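Local structure of uncharacterized protein (Bacteroides eggerthii DSM 20697, 4ECO) at residues Leu520-Pro532 with Gly551-Thr563. The protein is of unknown function, but its leucine-rich repeat solenoid is consistent with a role in binding other proteins. Numbering follows the deposited sequence.
Sequences LSYNSFSKFPTQP and GNRTLREWPEGIT
Phe528 lays its ring against Pro559 where two successive turns of a leucine-rich repeat solenoid stack, each segment being the largely irregular stretch that follows a short parallel strand of its turn. Packing is tight here: CB of Pro559 sits 3.5 Å from the centroid of the Phe528 ring and only 8° off its normal, a CH-pi contact that suits a proline, whose compact, rigid ring presents C-H groups to an aromatic face. Leu555 fills in beside it, CD2 lying 4.0 Å from CD2 of Phe528, so branched and aromatic groups close the buried interior between the turns. A polar tie links this packed part to the open one: Thr554 OG1 donates to Phe525 O at 2.7 Å, from above the carbonyl plane. Toward solvent the contact thins. Ser526 is small enough for its CA to approach Thr554 O at 3.3 Å in a C-H...O contact, and Lys527 lays CG beside Glu557 OE1 while its charged end runs on. Glu557, its CG trans to the backbone N (chi1 180°) and the chain extended beyond, reaches across to the neighbouring turn, where its OE1 accepts the backbone N-H of Phe528 at 2.8 Å, nearly straight at 165°, from above the carboxylate plane.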
# COMPACT_ATOMS: atom_id res chain seq x y z
N LEU A 520 -0.37 18.25 21.39
CA LEU A 520 -1.49 19.18 21.41
C LEU A 520 -1.14 20.47 20.64
O LEU A 520 -1.80 21.50 20.81
CB LEU A 520 -1.87 19.52 22.88
CG LEU A 520 -2.16 18.35 23.82
CD1 LEU A 520 -2.14 18.80 25.23
CD2 LEU A 520 -3.49 17.68 23.48
N SER A 521 -0.09 20.41 19.79
CA SER A 521 0.33 21.56 19.02
C SER A 521 -0.77 21.99 18.07
O SER A 521 -1.48 21.13 17.50
CB SER A 521 1.61 21.27 18.25
OG SER A 521 2.71 21.14 19.14
N TYR A 522 -0.94 23.33 17.93
CA TYR A 522 -1.95 23.96 17.06
C TYR A 522 -3.34 23.71 17.60
O TYR A 522 -4.16 23.02 16.98
CB TYR A 522 -1.82 23.49 15.61
CG TYR A 522 -0.51 23.89 15.00
CD1 TYR A 522 -0.35 25.14 14.41
CD2 TYR A 522 0.60 23.04 15.03
CE1 TYR A 522 0.85 25.52 13.83
CE2 TYR A 522 1.81 23.41 14.46
CZ TYR A 522 1.94 24.67 13.88
OH TYR A 522 3.11 25.12 13.30
N ASN A 523 -3.59 24.28 18.76
CA ASN A 523 -4.86 24.18 19.46
C ASN A 523 -5.17 25.53 20.12
O ASN A 523 -4.59 26.55 19.73
CB ASN A 523 -4.85 23.00 20.43
CG ASN A 523 -5.33 21.73 19.77
OD1 ASN A 523 -6.51 21.59 19.46
ND2 ASN A 523 -4.43 20.79 19.54
N SER A 524 -6.11 25.58 21.06
CA SER A 524 -6.54 26.86 21.60
C SER A 524 -6.46 26.96 23.11
O SER A 524 -7.18 27.75 23.70
CB SER A 524 -7.97 27.13 21.14
OG SER A 524 -8.04 27.03 19.73
N PHE A 525 -5.55 26.22 23.73
CA PHE A 525 -5.36 26.27 25.18
C PHE A 525 -4.85 27.62 25.62
O PHE A 525 -3.88 28.13 25.05
CB PHE A 525 -4.36 25.19 25.66
CG PHE A 525 -4.89 23.78 25.54
CD1 PHE A 525 -5.72 23.25 26.53
CD2 PHE A 525 -4.58 23.00 24.43
CE1 PHE A 525 -6.25 21.96 26.40
CE2 PHE A 525 -5.11 21.71 24.30
CZ PHE A 525 -5.94 21.20 25.29
N SER A 526 -5.50 28.19 26.65
CA SER A 526 -5.08 29.42 27.33
C SER A 526 -4.61 29.07 28.75
O SER A 526 -3.72 29.74 29.30
CB SER A 526 -6.19 30.46 27.33
OG SER A 526 -7.40 29.81 27.69
N LYS A 527 -5.20 27.96 29.29
CA LYS A 527 -4.88 27.30 30.56
C LYS A 527 -4.18 26.00 30.24
O LYS A 527 -4.76 25.17 29.53
CB LYS A 527 -6.14 27.06 31.41
CG LYS A 527 -5.83 26.56 32.84
CD LYS A 527 -6.89 25.64 33.42
CE LYS A 527 -8.07 26.35 34.08
NZ LYS A 527 -7.72 26.96 35.40
N PHE A 528 -2.97 25.81 30.75
CA PHE A 528 -2.16 24.64 30.45
C PHE A 528 -2.84 23.30 30.84
O PHE A 528 -3.16 23.09 32.01
CB PHE A 528 -0.78 24.72 31.12
CG PHE A 528 0.26 23.90 30.38
CD1 PHE A 528 0.31 22.51 30.54
CD2 PHE A 528 1.14 24.50 29.49
CE1 PHE A 528 1.22 21.75 29.81
CE2 PHE A 528 2.05 23.74 28.77
CZ PHE A 528 2.09 22.38 28.95
N PRO A 529 -3.00 22.36 29.87
CA PRO A 529 -3.55 21.04 30.21
C PRO A 529 -2.47 20.20 30.90
O PRO A 529 -1.66 19.52 30.26
CB PRO A 529 -3.98 20.47 28.85
CG PRO A 529 -3.07 21.11 27.87
CD PRO A 529 -2.65 22.44 28.43
N THR A 530 -2.41 20.33 32.22
CA THR A 530 -1.37 19.66 33.01
C THR A 530 -1.67 18.17 33.21
O THR A 530 -0.75 17.43 33.56
CB THR A 530 -1.22 20.38 34.37
OG1 THR A 530 -2.48 20.42 35.04
CG2 THR A 530 -0.67 21.80 34.25
N GLN A 531 -2.93 17.72 33.02
CA GLN A 531 -3.38 16.34 33.28
C GLN A 531 -2.45 15.28 32.64
O GLN A 531 -2.07 14.36 33.38
CB GLN A 531 -4.83 16.10 32.83
CG GLN A 531 -5.85 17.04 33.44
CD GLN A 531 -6.16 18.24 32.56
OE1 GLN A 531 -5.28 18.81 31.90
NE2 GLN A 531 -7.41 18.67 32.57
N PRO A 532 -2.04 15.36 31.34
CA PRO A 532 -1.16 14.30 30.79
C PRO A 532 0.25 14.28 31.42
O PRO A 532 0.98 13.30 31.20
CB PRO A 532 -1.07 14.65 29.29
CG PRO A 532 -2.23 15.55 29.02
CD PRO A 532 -2.40 16.33 30.28
N GLY A 551 -6.81 34.72 16.16
CA GLY A 551 -5.37 34.60 15.93
C GLY A 551 -4.47 35.09 17.05
O GLY A 551 -3.29 35.36 16.83
N ASN A 552 -5.03 35.21 18.26
CA ASN A 552 -4.28 35.65 19.42
C ASN A 552 -3.57 34.45 20.04
O ASN A 552 -4.08 33.33 20.00
CB ASN A 552 -5.20 36.34 20.44
CG ASN A 552 -6.00 37.51 19.90
OD1 ASN A 552 -7.10 37.78 20.39
ND2 ASN A 552 -5.50 38.20 18.87
N ARG A 553 -2.36 34.69 20.60
CA ARG A 553 -1.55 33.67 21.26
C ARG A 553 -2.12 33.46 22.64
O ARG A 553 -1.95 34.31 23.54
CB ARG A 553 -0.07 34.08 21.30
CG ARG A 553 0.54 34.26 19.93
CD ARG A 553 2.04 34.25 20.04
NE ARG A 553 2.68 34.37 18.73
CZ ARG A 553 3.98 34.15 18.52
NH1 ARG A 553 4.78 33.78 19.51
NH2 ARG A 553 4.48 34.31 17.30
N THR A 554 -2.88 32.36 22.80
CA THR A 554 -3.62 32.02 24.02
C THR A 554 -2.75 31.51 25.17
O THR A 554 -3.08 31.82 26.30
CB THR A 554 -4.69 30.96 23.72
OG1 THR A 554 -4.10 29.87 23.00
CG2 THR A 554 -5.88 31.52 22.96
N LEU A 555 -1.67 30.71 24.90
CA LEU A 555 -0.88 30.12 25.98
C LEU A 555 0.23 31.04 26.48
O LEU A 555 1.25 31.24 25.82
CB LEU A 555 -0.31 28.76 25.60
CG LEU A 555 0.24 27.91 26.73
CD1 LEU A 555 -0.86 27.51 27.72
CD2 LEU A 555 0.94 26.68 26.18
N ARG A 556 0.01 31.55 27.70
CA ARG A 556 0.91 32.46 28.40
C ARG A 556 1.51 31.78 29.65
O ARG A 556 2.54 32.23 30.16
CB ARG A 556 0.17 33.77 28.76
CG ARG A 556 -0.26 34.56 27.51
CD ARG A 556 -1.27 35.65 27.77
NE ARG A 556 -0.63 36.83 28.34
CZ ARG A 556 -1.27 37.78 29.01
NH1 ARG A 556 -2.58 37.70 29.21
NH2 ARG A 556 -0.60 38.81 29.51
N GLU A 557 0.88 30.64 30.08
CA GLU A 557 1.19 29.85 31.27
C GLU A 557 2.23 28.74 31.01
O GLU A 557 2.01 27.84 30.19
CB GLU A 557 -0.12 29.21 31.82
CG GLU A 557 0.00 28.33 33.06
CD GLU A 557 -1.18 27.43 33.39
OE1 GLU A 557 -2.27 27.64 32.81
OE2 GLU A 557 -1.02 26.51 34.24
N TRP A 558 3.33 28.77 31.78
CA TRP A 558 4.35 27.72 31.75
C TRP A 558 3.89 26.58 32.67
O TRP A 558 3.44 26.87 33.78
CB TRP A 558 5.73 28.27 32.17
CG TRP A 558 6.75 27.19 32.43
CD1 TRP A 558 7.00 26.55 33.62
CD2 TRP A 558 7.60 26.55 31.45
NE1 TRP A 558 7.95 25.58 33.44
CE2 TRP A 558 8.35 25.57 32.13
CE3 TRP A 558 7.84 26.76 30.08
CZ2 TRP A 558 9.32 24.79 31.48
CZ3 TRP A 558 8.81 25.99 29.44
CH2 TRP A 558 9.52 25.01 30.14
N PRO A 559 4.02 25.31 32.26
CA PRO A 559 3.61 24.21 33.15
C PRO A 559 4.60 24.02 34.32
O PRO A 559 5.50 23.16 34.25
CB PRO A 559 3.58 23.01 32.22
CG PRO A 559 4.69 23.31 31.22
CD PRO A 559 4.56 24.79 30.99
N GLU A 560 4.44 24.83 35.39
CA GLU A 560 5.33 24.74 36.54
C GLU A 560 5.24 23.35 37.15
O GLU A 560 4.13 22.84 37.33
CB GLU A 560 5.05 25.83 37.58
CG GLU A 560 5.37 27.24 37.11
CD GLU A 560 6.82 27.64 36.95
OE1 GLU A 560 7.73 26.91 37.43
OE2 GLU A 560 7.04 28.73 36.37
N GLY A 561 6.39 22.72 37.30
CA GLY A 561 6.48 21.35 37.79
C GLY A 561 6.84 20.34 36.72
O GLY A 561 7.19 19.21 37.07
N ILE A 562 6.81 20.73 35.43
CA ILE A 562 7.12 19.83 34.31
C ILE A 562 8.56 19.24 34.45
O ILE A 562 8.79 18.12 33.99
CB ILE A 562 6.90 20.49 32.93
CG1 ILE A 562 6.77 19.43 31.82
CG2 ILE A 562 7.94 21.59 32.61
CD1 ILE A 562 5.94 19.86 30.55
N THR A 563 9.50 19.94 35.12
CA THR A 563 10.86 19.40 35.29
C THR A 563 10.85 18.18 36.22
O THR A 563 11.83 17.44 36.27
CB THR A 563 11.84 20.46 35.79
OG1 THR A 563 11.48 20.88 37.11
CG2 THR A 563 11.97 21.64 34.83